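Local coordinates for ribosomal RNA processing protein 6 (Trypanosoma brucei brucei, PDB 4NLC) that probably degrades RNA from its 3' end, this piece being the catalytic core of an RRP6-type exoribonuclease associated with the nuclear exosome and rRNA processing, at residues A[22-27]-A[163-168]; A[82-87]-A[133-138]; A[95-100]-A[156-161]. The protein carries 1 engineered substitution. One frame throughout, in Å; residues are numbered along the deposited sequence.

How the contacts relate
Starting from the N terminus, residues 22-27 carry the first strand, 23-25, of an early hairpin, and the segment meets its partner, 163-168, only after 135 intervening residues; contact 1 thus closes a long loop, and both other contacts lie within it. Inside, the segments alternate in the order 82-87, 95-100, 133-138, 156-161, so contacts 2 and 3 cross. Contact 2 joins two short helices over the sheet, contact 3 sets helix 152-162 against the central strand 92-100, and contact 1 fastens the hairpin to the end of that helix. Contact 1 touches both neighbours: Tyr25 packs on Tyr133, and Leu164 N probably hydrogen-bonds Leu158 O. Contacts 2 and 3 do not touch.

Contact 1: A[22-27]-A[163-168]; sequences PVYYDE and GLYIVN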
loop_
_atom_site.group_PDB
_atom_site.type_symbol
_atom_site.label_atom_id
_atom_site.label_comp_id
_atom_site.label_asym_id
_atom_site.label_seq_id
_atom_site.Cartn_x
_atom_site.Cartn_y
_atom_site.Cartn_z
ATOM N N PRO A 22 -13.814 0.908 8.891
ATOM C CA PRO A 22 -13.843 -0.058 7.784
ATOM C C PRO A 22 -15.226 -0.578 7.428
ATOM O O PRO A 22 -16.006 -0.899 8.311
ATOM C CB PRO A 22 -12.945 -1.194 8.292
ATOM C CG PRO A 22 -13.074 -1.142 9.757
ATOM C CD PRO A 22 -13.326 0.291 10.140
ATOM N N VAL A 23 -15.519 -0.644 6.135
ATOM C CA VAL A 23 -16.724 -1.255 5.570
ATOM C C VAL A 23 -16.135 -2.536 4.978
ATOM O O VAL A 23 -15.145 -2.461 4.238
ATOM C CB VAL A 23 -17.438 -0.388 4.493
ATOM C CG1 VAL A 23 -18.560 -1.174 3.817
ATOM C CG2 VAL A 23 -17.992 0.899 5.107
ATOM N N TYR A 24 -16.679 -3.709 5.351
ATOM C CA TYR A 24 -16.099 -4.972 4.886
ATOM C C TYR A 24 -17.139 -6.093 4.729
ATOM O O TYR A 24 -18.191 -6.091 5.379
ATOM C CB TYR A 24 -14.978 -5.413 5.864
ATOM C CG TYR A 24 -15.510 -5.739 7.241
ATOM C CD1 TYR A 24 -15.836 -4.724 8.144
ATOM C CD2 TYR A 24 -15.798 -7.051 7.605
ATOM C CE1 TYR A 24 -16.433 -5.010 9.367
ATOM C CE2 TYR A 24 -16.318 -7.353 8.860
ATOM C CZ TYR A 24 -16.662 -6.330 9.725
ATOM O OH TYR A 24 -17.225 -6.626 10.936
ATOM N N TYR A 25 -16.767 -7.104 3.936
ATOM C CA TYR A 25 -17.574 -8.278 3.666
ATOM C C TYR A 25 -17.002 -9.551 4.291
ATOM O O TYR A 25 -15.780 -9.750 4.322
ATOM C CB TYR A 25 -17.750 -8.446 2.159
ATOM C CG TYR A 25 -18.660 -7.407 1.541
ATOM C CD1 TYR A 25 -18.225 -6.093 1.338
ATOM C CD2 TYR A 25 -19.943 -7.742 1.117
ATOM C CE1 TYR A 25 -19.054 -5.141 0.748
ATOM C CE2 TYR A 25 -20.768 -6.806 0.497
ATOM C CZ TYR A 25 -20.321 -5.506 0.319
ATOM O OH TYR A 25 -21.147 -4.589 -0.284
ATOM N N ASP A 26 -17.885 -10.435 4.743
ATOM C CA ASP A 26 -17.436 -11.711 5.303
ATOM C C ASP A 26 -17.326 -12.746 4.170
ATOM O O ASP A 26 -17.418 -12.365 2.994
ATOM C CB ASP A 26 -18.349 -12.179 6.459
ATOM C CG ASP A 26 -19.836 -12.272 6.120
ATOM O OD1 ASP A 26 -20.168 -12.455 4.920
ATOM O OD2 ASP A 26 -20.667 -12.103 7.044
ATOM N N GLU A 27 -17.147 -14.041 4.521
ATOM C CA GLU A 27 -17.016 -15.149 3.566
ATOM C C GLU A 27 -18.336 -15.524 2.901
ATOM O O GLU A 27 -18.328 -16.260 1.915
ATOM C CB GLU A 27 -16.328 -16.383 4.185
ATOM C CG GLU A 27 -16.945 -16.896 5.467
ATOM C CD GLU A 27 -16.331 -16.274 6.699
ATOM O OE1 GLU A 27 -15.432 -16.910 7.289
ATOM O OE2 GLU A 27 -16.705 -15.132 7.045
ATOM N N GLY A 163 -11.586 -3.480 2.242
ATOM C CA GLY A 163 -12.079 -4.165 3.436
ATOM C C GLY A 163 -11.657 -5.632 3.460
ATOM O O GLY A 163 -12.424 -6.489 3.915
ATOM N N LEU A 164 -10.415 -5.932 2.967
ATOM C CA LEU A 164 -9.827 -7.277 2.937
ATOM C C LEU A 164 -8.821 -7.502 4.073
ATOM O O LEU A 164 -7.984 -6.641 4.363
ATOM C CB LEU A 164 -9.225 -7.631 1.550
ATOM C CG LEU A 164 -10.234 -7.785 0.405
ATOM C CD1 LEU A 164 -9.543 -7.961 -0.947
ATOM C CD2 LEU A 164 -11.157 -8.944 0.652
ATOM N N TYR A 165 -8.921 -8.686 4.714
ATOM C CA TYR A 165 -8.152 -9.125 5.874
ATOM C C TYR A 165 -7.629 -10.558 5.693
ATOM O O TYR A 165 -8.353 -11.439 5.202
ATOM C CB TYR A 165 -9.020 -9.028 7.137
ATOM C CG TYR A 165 -9.551 -7.633 7.391
ATOM C CD1 TYR A 165 -10.756 -7.206 6.825
ATOM C CD2 TYR A 165 -8.852 -6.737 8.193
ATOM C CE1 TYR A 165 -11.241 -5.920 7.045
ATOM C CE2 TYR A 165 -9.349 -5.465 8.456
ATOM C CZ TYR A 165 -10.522 -5.046 7.844
ATOM O OH TYR A 165 -10.993 -3.785 8.089
ATOM N N ILE A 166 -6.367 -10.778 6.130
ATOM C CA ILE A 166 -5.649 -12.030 5.936
ATOM C C ILE A 166 -5.648 -12.945 7.167
ATOM O O ILE A 166 -5.076 -12.618 8.199
ATOM C CB ILE A 166 -4.210 -11.769 5.407
ATOM C CG1 ILE A 166 -4.193 -10.653 4.340
ATOM C CG2 ILE A 166 -3.629 -13.054 4.824
ATOM C CD1 ILE A 166 -2.872 -9.780 4.339
ATOM N N VAL A 167 -6.297 -14.101 7.027
ATOM C CA VAL A 167 -6.332 -15.156 8.022
ATOM C C VAL A 167 -5.263 -16.151 7.522
ATOM O O VAL A 167 -5.361 -16.668 6.412
ATOM C CB VAL A 167 -7.749 -15.794 8.147
ATOM C CG1 VAL A 167 -7.720 -17.048 9.019
ATOM C CG2 VAL A 167 -8.763 -14.786 8.693
ATOM N N ASN A 168 -4.222 -16.348 8.317
ATOM C CA ASN A 168 -3.068 -17.197 8.025
ATOM C C ASN A 168 -2.159 -16.612 6.939
ATOM O O ASN A 168 -1.909 -17.196 5.874
ATOM C CB ASN A 168 -3.430 -18.651 7.766
ATOM C CG ASN A 168 -3.527 -19.414 9.058
ATOM O OD1 ASN A 168 -2.860 -19.098 10.061
ATOM N ND2 ASN A 168 -4.366 -20.419 9.077
HETATM O O HOH W 1 -13.035 -9.122 4.477
HETATM O O HOH W 2 -14.563 -6.659 2.143
#
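Pro22 sets CB 3.3 Å from the hydroxyl oxygen OH of Tyr165, the two side chains crossing at about a right angle, so that the compact ring of the proline packs on the tip of the tyrosine. At Val23 the side chain turns away and the backbone makes the contact: Val23 O receives a CA-H...O contact from Gly163 CA at 3.6 Å, with 143° at the hydrogen. Gly163 is the first residue beyond helix 152-162 and has positive phi (58°); lacking a side chain on the side that faces the strand, it lets the two backbones close in. This strand belongs to an antiparallel beta hairpin, 23-25 with 31-33, which here rests on the C-terminal end of a helix of the exonuclease domain. Tyr24 has CB 3.4 Å from Gly163 O and 4.0 Å from Tyr165 CE1, which it meets at the ring edge. Its CG sits between the backbone N and the carbonyl carbon (chi1 65°), and the ring leads away toward His32 and Phe41. Two waters link Tyr25 to Gly163: one accepts from Tyr25 N, the other donates to Tyr25 O at 2.8 Å, and both donate to Gly163 O.

Contact 2: A[82-87]-A[133-138]; sequences ALVAVL and YLMAPV
Val84 and Met135 meet through side-chain carbons, with Val84 CG2 4.1 Å from Met135 CG. Three more apolar contacts follow. Val84 CG1 reaches Val138 CG2 at 3.9 Å, the two branched side chains sliding past each other in opposite directions. Leu87 CB lies 3.7 Å from the same Val138 CG2; the Leu87 and Val138 side chains cross at about a right angle. Leu87 CD1 meets Met135 CE at 3.8 Å; the unbranched methionine chain is bent at chi2 and again at chi3 (69°), and the second bend places CE beside the leucine methyl. Methyls also approach backbone carbonyls. Both methyls of Val84 stand 3.5 Å from Leu134 O and straddle that oxygen, with CG1 anti to the backbone N (chi1 164°). In return Val138 CG2 comes within 3.5 Å of Val84 O. No hydrogen bond joins the segments, and valine suits this close approach because its side chain is short, while its two methyls still fill the interface. Leu83, Leu87 and Met135 all rest on Ile114 of strand 108-115: these are two helical segments covering one face of the central sheet, as in the alpha/beta RNase H-like fold of 3'-5' exonucleases.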
loop_
_atom_site.group_PDB
_atom_site.type_symbol
_atom_site.label_atom_id
_atom_site.label_comp_id
_atom_site.label_asym_id
_atom_site.label_seq_id
_atom_site.Cartn_x
_atom_site.Cartn_y
_atom_site.Cartn_z
ATOM N N ALA A 82 -14.515 -16.192 -11.016
ATOM C CA ALA A 82 -13.924 -17.425 -11.537
ATOM C C ALA A 82 -12.553 -17.645 -10.861
ATOM O O ALA A 82 -12.233 -18.769 -10.464
ATOM C CB ALA A 82 -13.759 -17.355 -13.061
ATOM N N LEU A 83 -11.776 -16.563 -10.697
ATOM C CA LEU A 83 -10.459 -16.621 -10.048
ATOM C C LEU A 83 -10.590 -17.034 -8.545
ATOM O O LEU A 83 -9.867 -17.907 -8.091
ATOM C CB LEU A 83 -9.717 -15.279 -10.203
ATOM C CG LEU A 83 -8.565 -15.021 -9.209
ATOM C CD1 LEU A 83 -7.400 -16.019 -9.406
ATOM C CD2 LEU A 83 -8.085 -13.615 -9.296
ATOM N N VAL A 84 -11.543 -16.448 -7.823
ATOM C CA VAL A 84 -11.813 -16.741 -6.415
ATOM C C VAL A 84 -12.101 -18.264 -6.227
ATOM O O VAL A 84 -11.606 -18.847 -5.268
ATOM C CB VAL A 84 -12.910 -15.788 -5.835
ATOM C CG1 VAL A 84 -13.494 -16.292 -4.509
ATOM C CG2 VAL A 84 -12.349 -14.376 -5.671
ATOM N N ALA A 85 -12.817 -18.901 -7.161
ATOM C CA ALA A 85 -13.122 -20.345 -7.051
ATOM C C ALA A 85 -11.893 -21.200 -7.320
ATOM O O ALA A 85 -11.750 -22.247 -6.699
ATOM C CB ALA A 85 -14.281 -20.743 -7.960
ATOM N N VAL A 86 -10.999 -20.753 -8.218
ATOM C CA VAL A 86 -9.737 -21.449 -8.499
ATOM C C VAL A 86 -8.888 -21.408 -7.189
ATOM O O VAL A 86 -8.424 -22.445 -6.724
ATOM C CB VAL A 86 -8.964 -20.805 -9.699
ATOM C CG1 VAL A 86 -7.486 -21.185 -9.689
ATOM C CG2 VAL A 86 -9.606 -21.171 -11.034
ATOM N N LEU A 87 -8.741 -20.214 -6.593
ATOM C CA LEU A 87 -7.977 -20.019 -5.375
ATOM C C LEU A 87 -8.471 -20.860 -4.194
ATOM O O LEU A 87 -7.653 -21.268 -3.358
ATOM C CB LEU A 87 -7.915 -18.543 -5.010
ATOM C CG LEU A 87 -7.297 -17.557 -6.017
ATOM C CD1 LEU A 87 -7.226 -16.190 -5.409
ATOM C CD2 LEU A 87 -5.902 -18.001 -6.517
ATOM N N TYR A 133 -14.245 -7.169 -2.598
ATOM C CA TYR A 133 -14.802 -7.806 -1.398
ATOM C C TYR A 133 -15.097 -9.300 -1.641
ATOM O O TYR A 133 -15.102 -10.091 -0.692
ATOM C CB TYR A 133 -16.058 -7.060 -0.919
ATOM C CG TYR A 133 -17.259 -7.189 -1.840
ATOM C CD1 TYR A 133 -18.153 -8.241 -1.704
ATOM C CD2 TYR A 133 -17.538 -6.218 -2.794
ATOM C CE1 TYR A 133 -19.283 -8.342 -2.513
ATOM C CE2 TYR A 133 -18.671 -6.304 -3.607
ATOM C CZ TYR A 133 -19.524 -7.387 -3.483
ATOM O OH TYR A 133 -20.635 -7.508 -4.283
ATOM N N LEU A 134 -15.310 -9.672 -2.924
ATOM C CA LEU A 134 -15.561 -11.062 -3.360
ATOM C C LEU A 134 -14.394 -12.005 -3.092
ATOM O O LEU A 134 -14.561 -13.212 -3.158
ATOM C CB LEU A 134 -15.998 -11.142 -4.842
ATOM C CG LEU A 134 -17.360 -10.489 -5.164
ATOM C CD1 LEU A 134 -17.570 -10.390 -6.656
ATOM C CD2 LEU A 134 -18.520 -11.217 -4.503
ATOM N N MET A 135 -13.232 -11.453 -2.769
ATOM C CA MET A 135 -12.025 -12.205 -2.449
ATOM C C MET A 135 -11.993 -12.590 -0.963
ATOM O O MET A 135 -11.159 -13.402 -0.590
ATOM C CB MET A 135 -10.762 -11.383 -2.802
ATOM C CG MET A 135 -10.724 -10.934 -4.255
ATOM S SD MET A 135 -9.050 -10.870 -4.882
ATOM C CE MET A 135 -8.665 -12.699 -4.907
ATOM N N ALA A 136 -12.888 -12.018 -0.127
ATOM C CA ALA A 136 -12.975 -12.328 1.314
ATOM C C ALA A 136 -13.056 -13.856 1.638
ATOM O O ALA A 136 -12.404 -14.267 2.590
ATOM C CB ALA A 136 -14.121 -11.565 1.982
ATOM N N PRO A 137 -13.712 -14.751 0.861
ATOM C CA PRO A 137 -13.652 -16.191 1.225
ATOM C C PRO A 137 -12.222 -16.767 1.136
ATOM O O PRO A 137 -11.855 -17.598 1.952
ATOM C CB PRO A 137 -14.584 -16.847 0.201
ATOM C CG PRO A 137 -15.495 -15.757 -0.251
ATOM C CD PRO A 137 -14.610 -14.550 -0.301
ATOM N N VAL A 138 -11.407 -16.291 0.187
ATOM C CA VAL A 138 -10.021 -16.740 0.028
ATOM C C VAL A 138 -9.154 -16.157 1.142
ATOM O O VAL A 138 -8.479 -16.921 1.833
ATOM C CB VAL A 138 -9.431 -16.465 -1.395
ATOM C CG1 VAL A 138 -7.958 -16.886 -1.485
ATOM C CG2 VAL A 138 -10.239 -17.185 -2.465
#

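Contact 3: A[95-100]-A[156-161]; sequences VDLEHH and RWLQKD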
loop_
_atom_site.group_PDB
_atom_site.type_symbol
_atom_site.label_atom_id
_atom_site.label_comp_id
_atom_site.label_asym_id
_atom_site.label_seq_id
_atom_site.Cartn_x
_atom_site.Cartn_y
_atom_site.Cartn_z
ATOM N N VAL A 95 0.785 -13.717 -2.920
ATOM C CA VAL A 95 0.116 -12.465 -3.211
ATOM C C VAL A 95 1.095 -11.283 -3.106
ATOM O O VAL A 95 1.994 -11.269 -2.257
ATOM C CB VAL A 95 -1.148 -12.248 -2.309
ATOM C CG1 VAL A 95 -1.975 -11.038 -2.777
ATOM C CG2 VAL A 95 -2.037 -13.504 -2.224
ATOM N N ASP A 96 0.889 -10.281 -3.968
ATOM C CA ASP A 96 1.570 -8.993 -3.959
ATOM C C ASP A 96 0.614 -7.909 -4.504
ATOM O O ASP A 96 -0.415 -8.218 -5.108
ATOM C CB ASP A 96 2.924 -9.016 -4.696
ATOM C CG ASP A 96 3.831 -7.814 -4.405
ATOM O OD1 ASP A 96 3.656 -7.171 -3.329
ATOM O OD2 ASP A 96 4.719 -7.522 -5.244
ATOM N N LEU A 97 0.934 -6.649 -4.253
ATOM C CA LEU A 97 0.106 -5.537 -4.695
ATOM C C LEU A 97 0.983 -4.457 -5.295
ATOM O O LEU A 97 2.120 -4.283 -4.851
ATOM C CB LEU A 97 -0.622 -4.912 -3.473
ATOM C CG LEU A 97 -1.590 -5.733 -2.607
ATOM C CD1 LEU A 97 -2.096 -4.895 -1.437
ATOM C CD2 LEU A 97 -2.796 -6.170 -3.378
ATOM N N GLU A 98 0.442 -3.686 -6.257
ATOM C CA GLU A 98 1.099 -2.464 -6.753
ATOM C C GLU A 98 0.206 -1.298 -6.295
ATOM O O GLU A 98 -1.012 -1.470 -6.126
ATOM C CB GLU A 98 1.378 -2.472 -8.257
ATOM C CG GLU A 98 2.241 -3.639 -8.722
ATOM C CD GLU A 98 3.636 -3.761 -8.132
ATOM O OE1 GLU A 98 4.175 -2.745 -7.640
ATOM O OE2 GLU A 98 4.198 -4.877 -8.179
ATOM N N HIS A 99 0.798 -0.151 -6.018
ATOM C CA HIS A 99 0.087 0.976 -5.390
ATOM C C HIS A 99 0.443 2.345 -6.015
ATOM O O HIS A 99 1.438 2.461 -6.732
ATOM C CB HIS A 99 0.467 0.932 -3.880
ATOM C CG HIS A 99 -0.241 1.878 -2.959
ATOM N ND1 HIS A 99 0.334 3.076 -2.582
ATOM C CD2 HIS A 99 -1.387 1.709 -2.260
ATOM C CE1 HIS A 99 -0.512 3.636 -1.730
ATOM N NE2 HIS A 99 -1.568 2.860 -1.515
ATOM N N HIS A 100 -0.389 3.365 -5.760
ATOM C CA HIS A 100 -0.158 4.727 -6.226
ATOM C C HIS A 100 -0.334 5.703 -5.058
ATOM O O HIS A 100 -1.349 5.668 -4.376
ATOM C CB HIS A 100 -1.079 5.113 -7.413
ATOM C CG HIS A 100 -0.796 6.509 -7.909
ATOM N ND1 HIS A 100 0.308 6.783 -8.712
ATOM C CD2 HIS A 100 -1.408 7.677 -7.602
ATOM C CE1 HIS A 100 0.297 8.093 -8.908
ATOM N NE2 HIS A 100 -0.716 8.675 -8.263
ATOM N N ARG A 156 -2.270 -3.070 5.222
ATOM C CA ARG A 156 -2.942 -1.783 5.380
ATOM C C ARG A 156 -3.749 -1.429 4.120
ATOM O O ARG A 156 -4.910 -1.073 4.209
ATOM C CB ARG A 156 -1.893 -0.702 5.725
ATOM C CG ARG A 156 -1.502 -0.753 7.197
ATOM C CD ARG A 156 -0.253 0.072 7.481
ATOM N NE ARG A 156 0.510 -0.505 8.591
ATOM C CZ ARG A 156 0.390 -0.136 9.862
ATOM N NH1 ARG A 156 -0.464 0.823 10.205
ATOM N NH2 ARG A 156 1.128 -0.714 10.797
ATOM N N TRP A 157 -3.130 -1.530 2.961
ATOM C CA TRP A 157 -3.730 -1.247 1.657
ATOM C C TRP A 157 -5.016 -2.014 1.437
ATOM O O TRP A 157 -6.030 -1.398 1.086
ATOM C CB TRP A 157 -2.721 -1.549 0.540
ATOM C CG TRP A 157 -1.511 -0.648 0.555
ATOM C CD1 TRP A 157 -1.378 0.542 1.218
ATOM C CD2 TRP A 157 -0.277 -0.858 -0.148
ATOM N NE1 TRP A 157 -0.140 1.092 0.960
ATOM C CE2 TRP A 157 0.550 0.262 0.110
ATOM C CE3 TRP A 157 0.193 -1.856 -1.020
ATOM C CZ2 TRP A 157 1.829 0.401 -0.456
ATOM C CZ3 TRP A 157 1.470 -1.728 -1.565
ATOM C CH2 TRP A 157 2.269 -0.604 -1.289
ATOM N N LEU A 158 -4.991 -3.360 1.699
ATOM C CA LEU A 158 -6.132 -4.264 1.537
ATOM C C LEU A 158 -7.327 -3.772 2.332
ATOM O O LEU A 158 -8.456 -3.855 1.870
ATOM C CB LEU A 158 -5.758 -5.707 1.976
ATOM C CG LEU A 158 -4.895 -6.564 1.009
ATOM C CD1 LEU A 158 -4.590 -7.930 1.621
ATOM C CD2 LEU A 158 -5.598 -6.805 -0.278
ATOM N N GLN A 159 -7.064 -3.218 3.518
ATOM C CA GLN A 159 -8.095 -2.680 4.390
ATOM C C GLN A 159 -8.653 -1.385 3.832
ATOM O O GLN A 159 -9.847 -1.286 3.580
ATOM C CB GLN A 159 -7.574 -2.494 5.827
ATOM C CG GLN A 159 -7.131 -3.797 6.476
ATOM C CD GLN A 159 -6.552 -3.580 7.848
ATOM O OE1 GLN A 159 -6.882 -2.615 8.547
ATOM N NE2 GLN A 159 -5.718 -4.510 8.289
ATOM N N LYS A 160 -7.793 -0.399 3.648
ATOM C CA LYS A 160 -8.146 0.920 3.129
ATOM C C LYS A 160 -9.010 0.842 1.878
ATOM O O LYS A 160 -10.057 1.489 1.801
ATOM C CB LYS A 160 -6.842 1.702 2.828
ATOM C CG LYS A 160 -6.988 2.965 1.951
ATOM C CD LYS A 160 -5.611 3.618 1.636
ATOM C CE LYS A 160 -4.697 2.845 0.658
ATOM N NZ LYS A 160 -3.318 3.424 0.610
ATOM N N ASP A 161 -8.567 0.044 0.897
ATOM C CA ASP A 161 -9.199 -0.003 -0.412
ATOM C C ASP A 161 -10.319 -0.984 -0.565
ATOM O O ASP A 161 -11.210 -0.727 -1.366
ATOM C CB ASP A 161 -8.138 -0.250 -1.491
ATOM C CG ASP A 161 -7.186 0.929 -1.661
ATOM O OD1 ASP A 161 -7.672 2.041 -1.932
ATOM O OD2 ASP A 161 -5.941 0.725 -1.543
#
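His99 lies over the indole of Trp157, and the contact begins at its CB, which makes a CH-pi contact 3.6 Å from the centroid of the six-membered ring. His99 CG is anti to the backbone N (chi1 -173°) and lies over the indole, 3.6 Å from Trp157 CE2. ND1 passes above Trp157 CZ2, while His99 CD2 stands 3.3 Å above the plane and over the centre of the indole. The result is an offset stack on the five-membered ring, centroids 3.8 Å apart and planes only 7° from parallel. Strand 92-100 is central in the mixed sheet of this RNase H-like domain. Its other side presents Asp96 and Glu98, which lie close to Asp222, with Asp96 also near Asp154, a carboxylate cluster as in the DEDD exonucleases. At the tip, His99 NE2 lies over Trp157 NE1 without bonding to it; it accepts instead from Lys160 NZ at 2.8 Å, the donor 10° out of the imidazole plane. The long lysine suits a tip-to-tip reach from the helix, and its NZ also bonds Gln106 O. Beside the stack, Leu97 CD1 touches the indole edge at Trp157 CE3, 3.8 Å away, and meets Leu158 CG at 4.1 Å.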